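Local coordinates for TRAP dicarboxylate transporter-DctP subunit (Rhodobacter sphaeroides, PDB 4PE3), which probably binds a small carboxylate-type solute in the periplasm and delivers it to a TRAP transporter, as in other DctP-type solute-binding proteins, at residues A[110-113]-A[114-117]; A[164-167]-A[168-171]; A[174-178]-A[179-183]; A[212-216]-A[217-221]. All blocks are in the same frame, centred on the assembly; numbering follows the deposited sequence.

Interaction 1. Residues A[110-113]-A[114-117]; sequences ANPV and GAWA
Pro112 and Ala115 are joined by the backbone bond that closes a type II beta turn running from one to the other. Ala115 N donates to Pro112 O over 3.0 Å; the bond is fairly straight, 159° at the hydrogen. The turn depends on Gly114, whose phi of 95° would press a beta carbon to within 2.5 Å of Val113 O.

The apolar contacts lie beside this bond. CG of the Pro112 ring meets NE1 of Trp116 at 3.6 Å, approaching the indole obliquely, while Ala115 CB is 4.0 Å from the same Pro112 CG. Ala115 CB also sits 3.7 Å above the Trp116 ring plane, over its centre, a methyl-on-indole contact between successive residues.

Val113 turns its side chain outward to helix 180-187, and Leu333 of helix 324-339 packs on both Pro112 and Trp116. Val113 O accepts a bond from Trp316 NE1. The connection between helices 104-110 and 119-128 thus reverses with one internal backbone bond and a buried proline-alanine-tryptophan cluster, so its shape rests on turn geometry and hydrophobic packing, without charge pairing inside the turn.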
ATOM      1  N   ALA A 110      -0.451  -5.827   4.996  1.00 11.14           N
ATOM      2  CA  ALA A 110       0.271  -4.817   4.231  1.00 11.80           C
ATOM      3  C   ALA A 110      -0.384  -4.576   2.882  1.00 10.92           C
ATOM      4  O   ALA A 110      -0.361  -3.468   2.335  1.00 11.67           O
ATOM      5  CB  ALA A 110       1.706  -5.228   4.033  1.00 13.55           C
ATOM      6  N   ASN A 111      -0.977  -5.613   2.310  1.00 10.47           N
ATOM      7  CA  ASN A 111      -1.652  -5.462   1.015  1.00  9.51           C
ATOM      8  C   ASN A 111      -2.646  -6.586   0.818  1.00 10.43           C
ATOM      9  O   ASN A 111      -2.348  -7.583   0.145  1.00 11.33           O
ATOM     10  CB  ASN A 111      -0.628  -5.426  -0.117  1.00  9.76           C
ATOM     11  CG  ASN A 111      -1.160  -4.765  -1.377  1.00  9.99           C
ATOM     12  OD1 ASN A 111      -2.307  -4.372  -1.470  1.00  9.98           O
ATOM     13  ND2 ASN A 111      -0.284  -4.631  -2.373  1.00 12.09           N
ATOM     14  N   PRO A 112      -3.803  -6.461   1.461  1.00 11.09           N
ATOM     15  CA  PRO A 112      -4.830  -7.490   1.308  1.00 10.03           C
ATOM     16  C   PRO A 112      -5.498  -7.292  -0.042  1.00  9.79           C
ATOM     17  O   PRO A 112      -6.394  -6.464  -0.202  1.00 11.58           O
ATOM     18  CB  PRO A 112      -5.782  -7.212   2.460  1.00 11.91           C
ATOM     19  CG  PRO A 112      -5.619  -5.740   2.730  1.00 10.93           C
ATOM     20  CD  PRO A 112      -4.203  -5.401   2.399  1.00 11.23           C
ATOM     21  N   VAL A 113      -4.940  -7.988  -1.018  1.00  9.94           N
ATOM     22  CA  VAL A 113      -5.236  -7.762  -2.423  1.00 10.47           C
ATOM     23  C   VAL A 113      -6.736  -7.745  -2.644  1.00  9.75           C
ATOM     24  O   VAL A 113      -7.441  -8.675  -2.258  1.00 10.79           O
ATOM     25  CB  VAL A 113      -4.562  -8.862  -3.261  1.00 11.37           C
ATOM     26  CG1 VAL A 113      -4.984  -8.767  -4.712  1.00 11.61           C
ATOM     27  CG2 VAL A 113      -3.045  -8.787  -3.136  1.00 10.91           C
ATOM     28  N   GLY A 114      -7.227  -6.661  -3.218  1.00 10.21           N
ATOM     29  CA  GLY A 114      -8.622  -6.529  -3.585  1.00 10.74           C
ATOM     30  C   GLY A 114      -9.522  -5.839  -2.566  1.00 11.48           C
ATOM     31  O   GLY A 114     -10.680  -5.533  -2.831  1.00 11.47           O
ATOM     32  N   ALA A 115      -9.004  -5.587  -1.376  1.00 10.55           N
ATOM     33  CA  ALA A 115      -9.829  -4.999  -0.334  1.00  9.79           C
ATOM     34  C   ALA A 115     -10.250  -3.555  -0.589  1.00 10.48           C
ATOM     35  O   ALA A 115     -11.309  -3.132  -0.138  1.00 12.48           O
ATOM     36  CB  ALA A 115      -9.106  -5.070   0.993  1.00 11.53           C
ATOM     37  N   TRP A 116      -9.403  -2.789  -1.275  1.00 11.23           N
ATOM     38  CA  TRP A 116      -9.538  -1.334  -1.271  1.00 12.77           C
ATOM     39  C   TRP A 116      -9.789  -0.737  -2.662  1.00 11.56           C
ATOM     40  O   TRP A 116      -9.247  -1.208  -3.658  1.00 13.75           O
ATOM     41  CB  TRP A 116      -8.280  -0.667  -0.684  1.00 10.88           C
ATOM     42  CG  TRP A 116      -7.804  -1.271   0.606  1.00 11.21           C
ATOM     43  CD1 TRP A 116      -6.563  -1.765   0.859  1.00 11.73           C
ATOM     44  CD2 TRP A 116      -8.565  -1.452   1.801  1.00 13.30           C
ATOM     45  NE1 TRP A 116      -6.504  -2.252   2.129  1.00 13.33           N
ATOM     46  CE2 TRP A 116      -7.707  -2.044   2.744  1.00 12.85           C
ATOM     47  CE3 TRP A 116      -9.874  -1.152   2.173  1.00 12.69           C
ATOM     48  CZ2 TRP A 116      -8.122  -2.374   4.018  1.00 12.21           C
ATOM     49  CZ3 TRP A 116     -10.282  -1.469   3.471  1.00 14.94           C
ATOM     50  CH2 TRP A 116      -9.405  -2.069   4.372  1.00 13.49           C
ATOM     51  N   ALA A 117     -10.614   0.305  -2.683  1.00 11.49           N
ATOM     52  CA  ALA A 117     -10.922   1.071  -3.896  1.00 12.75           C
ATOM     53  C   ALA A 117     -10.431   2.510  -3.777  1.00 12.98           C
ATOM     54  O   ALA A 117     -10.538   3.289  -4.727  1.00 12.52           O
ATOM     55  CB  ALA A 117     -12.409   1.052  -4.150  1.00 14.07           C
TER

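Interaction 2. Residues A[164-167]-A[168-171]; sequences DTVE and DLKG. With ZN (zinc ion), chain N.
Thr165 and Asp168 exchange hydrogen bonds in a local capping contact at the start of a short 3-10 turn, in the connection between strands 157-159 and 173-175. Asp168 N donates both to Thr165 O and, at 3.2 Å, to Thr165 OG1. The hydroxyl is placed for this by a chi1 of 69°, which puts it between the backbone N and the carbonyl carbon. In return Asp168 OD2 accepts two backbone donors: Asp164 N at 2.9 Å on its anti lone pair, and Thr165 N at 3.1 Å from above the carboxylate plane, 48° out of it. Were Thr165 replaced by a valine, Asp168 N would probably keep the carbonyl bond alone, with one half of the reciprocal pairing gone.

The same OD2 binds a zinc ion at 2.3 Å, and Asp168 OD1 lies 2.7 Å from the metal. A water on the zinc donates to Asp164 OD2, while Asp164 OD1 is hydrogen-bonded to His298. Further along, Leu169 N bonds to Val166 O at 3.0 Å, and water links Val166 O to Lys170 NZ. Glu167 points its carboxylate elsewhere, into a salt bridge with Lys307, and helix 302-320 also covers Val166 and Leu169. The mutual threonine-aspartate bonds, side chain to backbone in both directions, have the pattern of a capping box.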
ATOM      1  N   ASP A 164     -14.925  -4.434 -17.471  1.00 13.92           N
ATOM      2  CA  ASP A 164     -15.894  -3.732 -16.639  1.00 15.03           C
ATOM      3  C   ASP A 164     -16.432  -4.596 -15.515  1.00 16.91           C
ATOM      4  O   ASP A 164     -17.051  -4.065 -14.595  1.00 19.23           O
ATOM      5  CB  ASP A 164     -17.049  -3.211 -17.490  1.00 17.10           C
ATOM      6  CG  ASP A 164     -16.594  -2.099 -18.416  1.00 18.94           C
ATOM      7  OD1 ASP A 164     -16.199  -1.019 -17.921  1.00 17.65           O
ATOM      8  OD2 ASP A 164     -16.558  -2.322 -19.637  1.00 20.66           O
ATOM      9  N   THR A 165     -16.205  -5.907 -15.584  1.00 14.57           N
ATOM     10  CA  THR A 165     -16.692  -6.814 -14.545  1.00 14.03           C
ATOM     11  C   THR A 165     -15.595  -7.804 -14.166  1.00 15.73           C
ATOM     12  O   THR A 165     -14.637  -8.008 -14.930  1.00 14.64           O
ATOM     13  CB  THR A 165     -17.899  -7.627 -15.013  1.00 18.37           C
ATOM     14  OG1 THR A 165     -17.456  -8.550 -16.012  1.00 18.55           O
ATOM     15  CG2 THR A 165     -19.017  -6.714 -15.556  1.00 18.90           C
ATOM     16  N   VAL A 166     -15.747  -8.448 -13.012  1.00 13.70           N
ATOM     17  CA  VAL A 166     -14.808  -9.463 -12.623  1.00 14.50           C
ATOM     18  C   VAL A 166     -14.785 -10.602 -13.629  1.00 16.37           C
ATOM     19  O   VAL A 166     -13.743 -11.211 -13.867  1.00 15.64           O
ATOM     20  CB  VAL A 166     -15.122  -9.988 -11.225  1.00 15.89           C
ATOM     21  CG1 VAL A 166     -14.197 -11.114 -10.869  1.00 26.67           C
ATOM     22  CG2 VAL A 166     -15.039  -8.871 -10.206  1.00 16.88           C
ATOM     23  N   GLU A 167     -15.949 -10.901 -14.207  1.00 17.11           N
ATOM     24  CA  GLU A 167     -16.060 -11.948 -15.204  1.00 17.90           C
ATOM     25  C   GLU A 167     -15.159 -11.692 -16.413  1.00 17.48           C
ATOM     26  O   GLU A 167     -14.682 -12.635 -17.053  1.00 17.38           O
ATOM     27  CB  GLU A 167     -17.523 -12.064 -15.670  1.00 19.58           C
ATOM     28  CG  GLU A 167     -18.499 -12.729 -14.662  1.00 28.89           C
ATOM     29  CD  GLU A 167     -18.952 -11.819 -13.514  1.00 25.25           C
ATOM     30  OE1 GLU A 167     -18.697 -10.598 -13.513  1.00 26.56           O
ATOM     31  OE2 GLU A 167     -19.598 -12.342 -12.587  1.00 28.63           O
ATOM     32  N   ASP A 168     -14.924 -10.419 -16.727  1.00 14.52           N
ATOM     33  CA  ASP A 168     -14.051 -10.076 -17.839  1.00 14.74           C
ATOM     34  C   ASP A 168     -12.603 -10.536 -17.626  1.00 15.30           C
ATOM     35  O   ASP A 168     -11.839 -10.600 -18.575  1.00 15.33           O
ATOM     36  CB  ASP A 168     -14.110  -8.580 -18.126  1.00 14.42           C
ATOM     37  CG  ASP A 168     -15.451  -8.128 -18.700  1.00 13.35           C
ATOM     38  OD1 ASP A 168     -16.170  -8.918 -19.381  1.00 16.01           O
ATOM     39  OD2 ASP A 168     -15.812  -6.952 -18.497  1.00 15.44           O
ATOM     40  N   LEU A 169     -12.214 -10.868 -16.404  1.00 14.97           N
ATOM     41  CA  LEU A 169     -10.849 -11.309 -16.158  1.00 12.87           C
ATOM     42  C   LEU A 169     -10.569 -12.745 -16.593  1.00 13.89           C
ATOM     43  O   LEU A 169      -9.413 -13.153 -16.696  1.00 13.45           O
ATOM     44  CB  LEU A 169     -10.549 -11.187 -14.668  1.00 13.50           C
ATOM     45  CG  LEU A 169     -10.445  -9.781 -14.089  1.00 14.97           C
ATOM     46  CD1 LEU A 169     -10.344  -9.883 -12.549  1.00 15.21           C
ATOM     47  CD2 LEU A 169      -9.274  -9.008 -14.671  1.00 17.50           C
ATOM     48  N   LYS A 170     -11.621 -13.517 -16.859  1.00 13.78           N
ATOM     49  CA  LYS A 170     -11.446 -14.929 -17.146  1.00 14.64           C
ATOM     50  C   LYS A 170     -10.607 -15.077 -18.399  1.00 13.82           C
ATOM     51  O   LYS A 170     -10.905 -14.472 -19.443  1.00 16.37           O
ATOM     52  CB  LYS A 170     -12.799 -15.636 -17.297  1.00 18.60           C
ATOM     53  CG  LYS A 170     -13.535 -15.787 -15.983  1.00 20.85           C
ATOM     54  CD  LYS A 170     -14.891 -16.464 -16.161  1.00 24.87           C
ATOM     55  CE  LYS A 170     -15.566 -16.752 -14.833  1.00 31.36           C
ATOM     56  NZ  LYS A 170     -15.759 -15.526 -14.006  1.00 35.03           N
ATOM     57  N   GLY A 171      -9.529 -15.845 -18.282  1.00 14.41           N
ATOM     58  CA  GLY A 171      -8.671 -16.143 -19.417  1.00 16.95           C
ATOM     59  C   GLY A 171      -7.612 -15.094 -19.738  1.00 15.19           C
ATOM     60  O   GLY A 171      -6.743 -15.323 -20.587  1.00 15.06           O
TER
HETATM   61 ZN    ZN N 413     -17.653  -6.752 -19.919  0.53 34.92          ZN
HETATM   62  O   HOH W   1     -16.358  -4.915 -21.150  1.00 32.12           O
HETATM   63  O   HOH W   2     -13.769 -13.799 -12.956  1.00 28.39           O

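Interaction 3. Residues A[174-178]-A[179-183]; sequences VRSPE and GLIAN
Pro177 and Ser176 lie against the first turn of helix 180-187, meeting Ile181 and Ala182. Pro177 O accepts from Ala182 N at 3.2 Å, the donor standing nearly along the C=O axis although the angle at the hydrogen is a bent 140°. Beyond this bond the Pro177 ring rests obliquely on Ile181: CD touches the CG2 branch and CG touches the terminal CD1, each at 3.9 Å. Ser176 CB sits 3.7 Å from Ala182 CA and close to its methyl group as well, an ordinary van der Waals contact of two small residues.

The serine hydroxyl does not join the helix. With chi1 at -60° it swings beside its own backbone N and donates to Val174 O over 2.9 Å, from well above the carbonyl plane. Without the hydroxyl of Ser176, as with an alanine here, the packing carbon would stay but Val174 O would probably lose its side-chain donor.

Further out, Gly179 at the N-cap bends the chain into the helix at a phi of 100°, where a side chain would strike Glu178 O. A water accepts a hydrogen bond from Ile181 N at 2.9 Å and donates one to Glu178 O. The Glu178 carboxylate is directed to Asn194. This is the strand-to-helix passage of the beta-alpha-beta unit 173-175, 180-187 and 191-193, whose last strand covers Ser176 and Ala182 through Pro192. With one direct backbone hydrogen bond and one water bridge, the N-H groups of Ile181 and Ala182 at the start of the helix are both satisfied, while the side chains meet through apolar contact alone.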
ATOM      1  N   VAL A 174      -2.403 -11.884 -17.230  1.00 11.95           N
ATOM      2  CA  VAL A 174      -2.139 -10.706 -16.397  1.00 11.58           C
ATOM      3  C   VAL A 174      -0.777 -10.796 -15.733  1.00 10.43           C
ATOM      4  O   VAL A 174      -0.533 -11.696 -14.935  1.00 10.53           O
ATOM      5  CB  VAL A 174      -3.196 -10.604 -15.255  1.00 12.84           C
ATOM      6  CG1 VAL A 174      -2.929  -9.395 -14.377  1.00 10.64           C
ATOM      7  CG2 VAL A 174      -4.618 -10.581 -15.798  1.00 14.49           C
ATOM      8  N   ARG A 175       0.137  -9.891 -16.072  1.00  9.14           N
ATOM      9  CA  ARG A 175       1.382  -9.813 -15.322  1.00  9.03           C
ATOM     10  C   ARG A 175       1.083  -9.560 -13.840  1.00  8.75           C
ATOM     11  O   ARG A 175       0.456  -8.563 -13.488  1.00  9.44           O
ATOM     12  CB  ARG A 175       2.295  -8.723 -15.881  1.00  9.13           C
ATOM     13  CG  ARG A 175       3.645  -8.661 -15.174  1.00  9.67           C
ATOM     14  CD  ARG A 175       3.681  -7.642 -14.070  1.00 10.88           C
ATOM     15  NE  ARG A 175       5.030  -7.568 -13.499  1.00 12.67           N
ATOM     16  CZ  ARG A 175       5.476  -6.577 -12.739  1.00 18.19           C
ATOM     17  NH1 ARG A 175       4.681  -5.567 -12.416  1.00 17.77           N
ATOM     18  NH2 ARG A 175       6.733  -6.609 -12.297  1.00 19.54           N
ATOM     19  N   SER A 176       1.585 -10.455 -13.002  1.00  9.44           N
ATOM     20  CA  SER A 176       1.219 -10.475 -11.587  1.00 11.28           C
ATOM     21  C   SER A 176       2.454 -10.798 -10.767  1.00 10.35           C
ATOM     22  O   SER A 176       3.106 -11.795 -11.019  1.00 13.18           O
ATOM     23  CB  SER A 176       0.174 -11.571 -11.322  1.00 12.71           C
ATOM     24  OG  SER A 176      -1.037 -11.436 -12.044  1.00 13.79           O
ATOM     25  N   PRO A 177       2.765  -9.981  -9.757  1.00 11.07           N
ATOM     26  CA  PRO A 177       3.780 -10.423  -8.803  1.00 11.75           C
ATOM     27  C   PRO A 177       3.396 -11.751  -8.161  1.00 13.19           C
ATOM     28  O   PRO A 177       2.217 -12.005  -7.899  1.00 10.95           O
ATOM     29  CB  PRO A 177       3.787  -9.294  -7.776  1.00 12.42           C
ATOM     30  CG  PRO A 177       3.379  -8.082  -8.550  1.00 13.71           C
ATOM     31  CD  PRO A 177       2.330  -8.603  -9.486  1.00 11.37           C
ATOM     32  N   GLU A 178       4.396 -12.600  -7.967  1.00 14.19           N
ATOM     33  CA  GLU A 178       4.326 -13.838  -7.206  1.00 19.37           C
ATOM     34  C   GLU A 178       3.616 -13.639  -5.878  1.00 12.44           C
ATOM     35  O   GLU A 178       3.798 -12.615  -5.231  1.00 17.12           O
ATOM     36  CB  GLU A 178       5.767 -14.232  -6.859  1.00 23.81           C
ATOM     37  CG  GLU A 178       6.117 -15.654  -7.011  1.00 27.74           C
ATOM     38  CD  GLU A 178       7.615 -15.817  -7.142  1.00 20.73           C
ATOM     39  OE1 GLU A 178       8.310 -16.001  -6.131  1.00 28.17           O
ATOM     40  OE2 GLU A 178       8.090 -15.723  -8.267  1.00 15.59           O
ATOM     41  N   GLY A 179       2.850 -14.643  -5.448  1.00 14.81           N
ATOM     42  CA  GLY A 179       2.179 -14.580  -4.165  1.00 15.94           C
ATOM     43  C   GLY A 179       0.709 -14.204  -4.254  1.00 11.85           C
ATOM     44  O   GLY A 179      -0.006 -14.616  -5.161  1.00 13.35           O
ATOM     45  N   LEU A 180       0.257 -13.410  -3.300  1.00 12.95           N
ATOM     46  CA  LEU A 180      -1.167 -13.164  -3.154  1.00 12.98           C
ATOM     47  C   LEU A 180      -1.759 -12.478  -4.385  1.00 13.70           C
ATOM     48  O   LEU A 180      -2.878 -12.795  -4.776  1.00 10.85           O
ATOM     49  CB  LEU A 180      -1.436 -12.363  -1.883  1.00 13.12           C
ATOM     50  CG  LEU A 180      -2.902 -12.119  -1.534  1.00 12.75           C
ATOM     51  CD1 LEU A 180      -3.680 -13.426  -1.339  1.00 13.78           C
ATOM     52  CD2 LEU A 180      -2.954 -11.253  -0.277  1.00 15.06           C
ATOM     53  N   ILE A 181      -1.041 -11.566  -5.025  1.00 10.99           N
ATOM     54  CA  ILE A 181      -1.594 -10.936  -6.232  1.00 10.09           C
ATOM     55  C   ILE A 181      -1.862 -11.975  -7.318  1.00  9.47           C
ATOM     56  O   ILE A 181      -2.976 -12.056  -7.840  1.00  9.69           O
ATOM     57  CB  ILE A 181      -0.709  -9.797  -6.772  1.00 10.01           C
ATOM     58  CG1 ILE A 181      -0.692  -8.661  -5.758  1.00 10.06           C
ATOM     59  CG2 ILE A 181      -1.235  -9.294  -8.104  1.00 10.85           C
ATOM     60  CD1 ILE A 181       0.381  -7.608  -6.027  1.00 11.24           C
ATOM     61  N   ALA A 182      -0.861 -12.770  -7.686  1.00 11.30           N
ATOM     62  CA  ALA A 182      -1.080 -13.818  -8.673  1.00 12.62           C
ATOM     63  C   ALA A 182      -2.186 -14.784  -8.236  1.00 12.00           C
ATOM     64  O   ALA A 182      -3.003 -15.203  -9.076  1.00 13.98           O
ATOM     65  CB  ALA A 182       0.204 -14.585  -8.945  1.00 14.07           C
ATOM     66  N   ASN A 183      -2.207 -15.153  -6.952  1.00 12.23           N
ATOM     67  CA  ASN A 183      -3.161 -16.142  -6.482  1.00 16.18           C
ATOM     68  C   ASN A 183      -4.591 -15.629  -6.558  1.00 12.62           C
ATOM     69  O   ASN A 183      -5.496 -16.397  -6.895  1.00 13.78           O
ATOM     70  CB  ASN A 183      -2.804 -16.605  -5.073  1.00 15.00           C
ATOM     71  CG  ASN A 183      -1.522 -17.411  -5.045  1.00 21.01           C
ATOM     72  OD1 ASN A 183      -1.087 -17.939  -6.068  1.00 26.38           O
ATOM     73  ND2 ASN A 183      -0.903 -17.508  -3.871  1.00 20.33           N
TER
HETATM   74  O   HOH W   3       1.767 -10.834  -4.654  1.00 15.58           O

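Interaction 4. Residues A[212-216]-A[217-221]; sequences ADYSV and FSVNQ. With ZN (zinc ion), chain F.
Val216 occupies the N-cap position of helix 217-223, and its carbonyl oxygen takes Asn220 N at 2.9 Å in a nearly straight bond, 169° at the hydrogen, which closes the first helical turn.

The Asn220 side chain folds back over the same bend. Its CG lies beside the backbone N, chi1 -64°, and from there both ends of the amide reach Ser215. OD1 accepts Ser215 N at 3.0 Å in the carbonyl plane, on a lone pair, while ND2 makes a weak bond to Ser215 O at 3.1 Å. One amide thus spans the backbone of a single residue, which fixes which end is oxygen. OD1 also lies at the edge of the Tyr214 ring, 3.3 Å from CD2 and close to the ring plane; the ring and amide planes are 54° apart.

These bonds hold the chain where it leaves strand 211-213 of the four-stranded mixed sheet, and at that exit lies a zinc site. Asp213 OD1 binds the metal at 2.0 Å and Tyr214 O at 2.4 Å, two waters and Glu155 completing the shell. One of these waters donates to Asp213 OD2, which is also hydrogen-bonded to His238. Asn220 therefore acts one step behind the metal ligands, gripping the residue next to Tyr214.

Val219 supplies the apolar contacts: its CG1 meets Ser215 CB at 3.6 Å, and its CG2 meets Val216 CG2 at 3.8 Å. Phe217 turns away from this group toward helix 257-291 and sets its ring edge-to-face with Tyr234.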
ATOM      1  N   ALA A 212      -1.787  -6.010 -16.896  1.00  8.52           N
ATOM      2  CA  ALA A 212      -0.717  -6.025 -15.921  1.00  9.44           C
ATOM      3  C   ALA A 212      -1.008  -5.252 -14.675  1.00  7.76           C
ATOM      4  O   ALA A 212      -1.587  -4.174 -14.711  1.00  8.49           O
ATOM      5  CB  ALA A 212       0.569  -5.461 -16.545  1.00  8.94           C
ATOM      6  N   ASP A 213      -0.548  -5.823 -13.563  1.00  8.38           N
ATOM      7  CA  ASP A 213      -0.142  -5.042 -12.412  1.00  9.12           C
ATOM      8  C   ASP A 213       1.099  -4.258 -12.794  1.00 11.23           C
ATOM      9  O   ASP A 213       2.056  -4.846 -13.271  1.00 10.83           O
ATOM     10  CB  ASP A 213       0.167  -6.017 -11.259  1.00 10.51           C
ATOM     11  CG  ASP A 213       0.682  -5.327 -10.018  1.00 14.21           C
ATOM     12  OD1 ASP A 213       1.602  -4.490 -10.126  1.00 12.10           O
ATOM     13  OD2 ASP A 213       0.189  -5.651  -8.912  1.00 13.61           O
ATOM     14  N   TYR A 214       1.084  -2.947 -12.605  1.00  9.69           N
ATOM     15  CA  TYR A 214       2.292  -2.164 -12.745  1.00 11.49           C
ATOM     16  C   TYR A 214       2.327  -1.228 -11.538  1.00 13.01           C
ATOM     17  O   TYR A 214       2.654  -1.698 -10.397  1.00 19.08           O
ATOM     18  CB  TYR A 214       2.379  -1.481 -14.124  1.00 10.15           C
ATOM     19  CG  TYR A 214       3.781  -1.016 -14.463  1.00 10.67           C
ATOM     20  CD1 TYR A 214       4.793  -1.933 -14.722  1.00 12.09           C
ATOM     21  CD2 TYR A 214       4.097   0.331 -14.490  1.00 11.44           C
ATOM     22  CE1 TYR A 214       6.081  -1.519 -14.994  1.00 13.91           C
ATOM     23  CE2 TYR A 214       5.389   0.757 -14.772  1.00 13.68           C
ATOM     24  CZ  TYR A 214       6.356  -0.174 -15.030  1.00 14.50           C
ATOM     25  OH  TYR A 214       7.624   0.259 -15.324  1.00 19.65           O
ATOM     26  N   SER A 215       1.871   0.007 -11.698  1.00  7.40           N
ATOM     27  CA  SER A 215       1.997   1.032 -10.673  1.00  7.40           C
ATOM     28  C   SER A 215       0.748   1.922 -10.576  1.00  7.01           C
ATOM     29  O   SER A 215      -0.341   1.518 -11.024  1.00  7.23           O
ATOM     30  CB  SER A 215       3.252   1.865 -10.960  1.00  9.90           C
ATOM     31  OG  SER A 215       3.563   2.803  -9.939  1.00 11.37           O
ATOM     32  N   VAL A 216       0.882   3.106  -9.987  1.00  7.53           N
ATOM     33  CA  VAL A 216      -0.177   4.076  -9.929  1.00  7.01           C
ATOM     34  C   VAL A 216      -0.424   4.629 -11.330  1.00  6.84           C
ATOM     35  O   VAL A 216       0.453   4.548 -12.201  1.00  6.94           O
ATOM     36  CB  VAL A 216       0.147   5.190  -8.923  1.00  7.27           C
ATOM     37  CG1 VAL A 216       0.348   4.569  -7.544  1.00  8.02           C
ATOM     38  CG2 VAL A 216       1.382   5.993  -9.331  1.00  8.61           C
ATOM     39  N   PHE A 217      -1.605   5.184 -11.544  1.00  6.82           N
ATOM     40  CA  PHE A 217      -1.981   5.653 -12.881  1.00  6.88           C
ATOM     41  C   PHE A 217      -0.963   6.611 -13.491  1.00  7.39           C
ATOM     42  O   PHE A 217      -0.652   6.529 -14.690  1.00  7.83           O
ATOM     43  CB  PHE A 217      -3.374   6.284 -12.899  1.00  7.08           C
ATOM     44  CG  PHE A 217      -3.958   6.422 -14.292  1.00  7.05           C
ATOM     45  CD1 PHE A 217      -3.621   7.512 -15.099  1.00  9.37           C
ATOM     46  CD2 PHE A 217      -4.788   5.458 -14.809  1.00  9.71           C
ATOM     47  CE1 PHE A 217      -4.152   7.633 -16.379  1.00  8.74           C
ATOM     48  CE2 PHE A 217      -5.323   5.571 -16.092  1.00 10.30           C
ATOM     49  CZ  PHE A 217      -5.004   6.654 -16.873  1.00 10.10           C
ATOM     50  N   SER A 218      -0.460   7.532 -12.687  1.00  7.61           N
ATOM     51  CA  SER A 218       0.460   8.531 -13.230  1.00  8.33           C
ATOM     52  C   SER A 218       1.725   7.891 -13.811  1.00  7.88           C
ATOM     53  O   SER A 218       2.235   8.350 -14.832  1.00  8.15           O
ATOM     54  CB  SER A 218       0.810   9.582 -12.180  1.00  8.68           C
ATOM     55  OG  SER A 218       1.374   8.960 -11.042  1.00 10.75           O
ATOM     56  N   VAL A 219       2.236   6.855 -13.173  1.00  7.72           N
ATOM     57  CA  VAL A 219       3.366   6.105 -13.676  1.00  7.85           C
ATOM     58  C   VAL A 219       2.968   5.291 -14.879  1.00  7.65           C
ATOM     59  O   VAL A 219       3.696   5.279 -15.882  1.00  7.99           O
ATOM     60  CB  VAL A 219       3.965   5.200 -12.562  1.00  9.29           C
ATOM     61  CG1 VAL A 219       4.994   4.233 -13.112  1.00  8.06           C
ATOM     62  CG2 VAL A 219       4.570   6.058 -11.445  1.00  9.55           C
ATOM     63  N   ASN A 220       1.828   4.605 -14.797  1.00  7.27           N
ATOM     64  CA  ASN A 220       1.390   3.767 -15.913  1.00  7.70           C
ATOM     65  C   ASN A 220       1.264   4.614 -17.169  1.00  8.19           C
ATOM     66  O   ASN A 220       1.669   4.182 -18.282  1.00  9.93           O
ATOM     67  CB  ASN A 220       0.054   3.095 -15.603  1.00  6.82           C
ATOM     68  CG  ASN A 220       0.126   2.126 -14.458  1.00  6.68           C
ATOM     69  OD1 ASN A 220       1.189   1.804 -13.949  1.00  8.25           O
ATOM     70  ND2 ASN A 220      -1.056   1.657 -14.021  1.00  7.70           N
ATOM     71  N   GLN A 221       0.710   5.800 -17.001  1.00  7.44           N
ATOM     72  CA  GLN A 221       0.496   6.744 -18.092  1.00  7.71           C
ATOM     73  C   GLN A 221       1.818   7.257 -18.660  1.00  9.02           C
ATOM     74  O   GLN A 221       2.050   7.234 -19.870  1.00  9.83           O
ATOM     75  CB  GLN A 221      -0.362   7.921 -17.637  1.00  7.82           C
ATOM     76  CG  GLN A 221      -0.737   8.890 -18.789  1.00  9.22           C
ATOM     77  CD  GLN A 221      -1.640   8.272 -19.854  1.00 11.28           C
ATOM     78  OE1 GLN A 221      -2.382   7.344 -19.594  1.00 10.75           O
ATOM     79  NE2 GLN A 221      -1.558   8.805 -21.083  1.00 17.13           N
TER
HETATM   80 ZN    ZN F 405       2.037  -3.214  -8.671  0.86 15.23          ZN
HETATM   81  O   HOH W   4       1.342  -4.257  -6.988  1.00 26.91           O
HETATM   82  O   HOH W   5       4.021  -3.336  -8.481  1.00 15.40           O

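How the interactions relate
Along the chain the four contacts follow in series, interaction 1 first and interaction 4 last. Interactions 3 and 4 begin on neighbouring strands of one mixed sheet, 173-175 and 211-213; their centres are 15 Å apart, and they meet where Arg175 approaches Asp213 O and where Pro177 and Ile181 pack on the zinc-binding Asp213 carboxylate. Interaction 1 joins from another side, Val113 packing on Leu180 and Ile181 with centres 13 Å apart. Interaction 2 precedes interaction 3 closely in sequence but lies toward the periphery, 24 Å from the chain centre, with a zinc ion of its own bound by Asp168. Helix 180-187 thus links the buried turn of 110-117 to the sheet that carries the Asp213 zinc site.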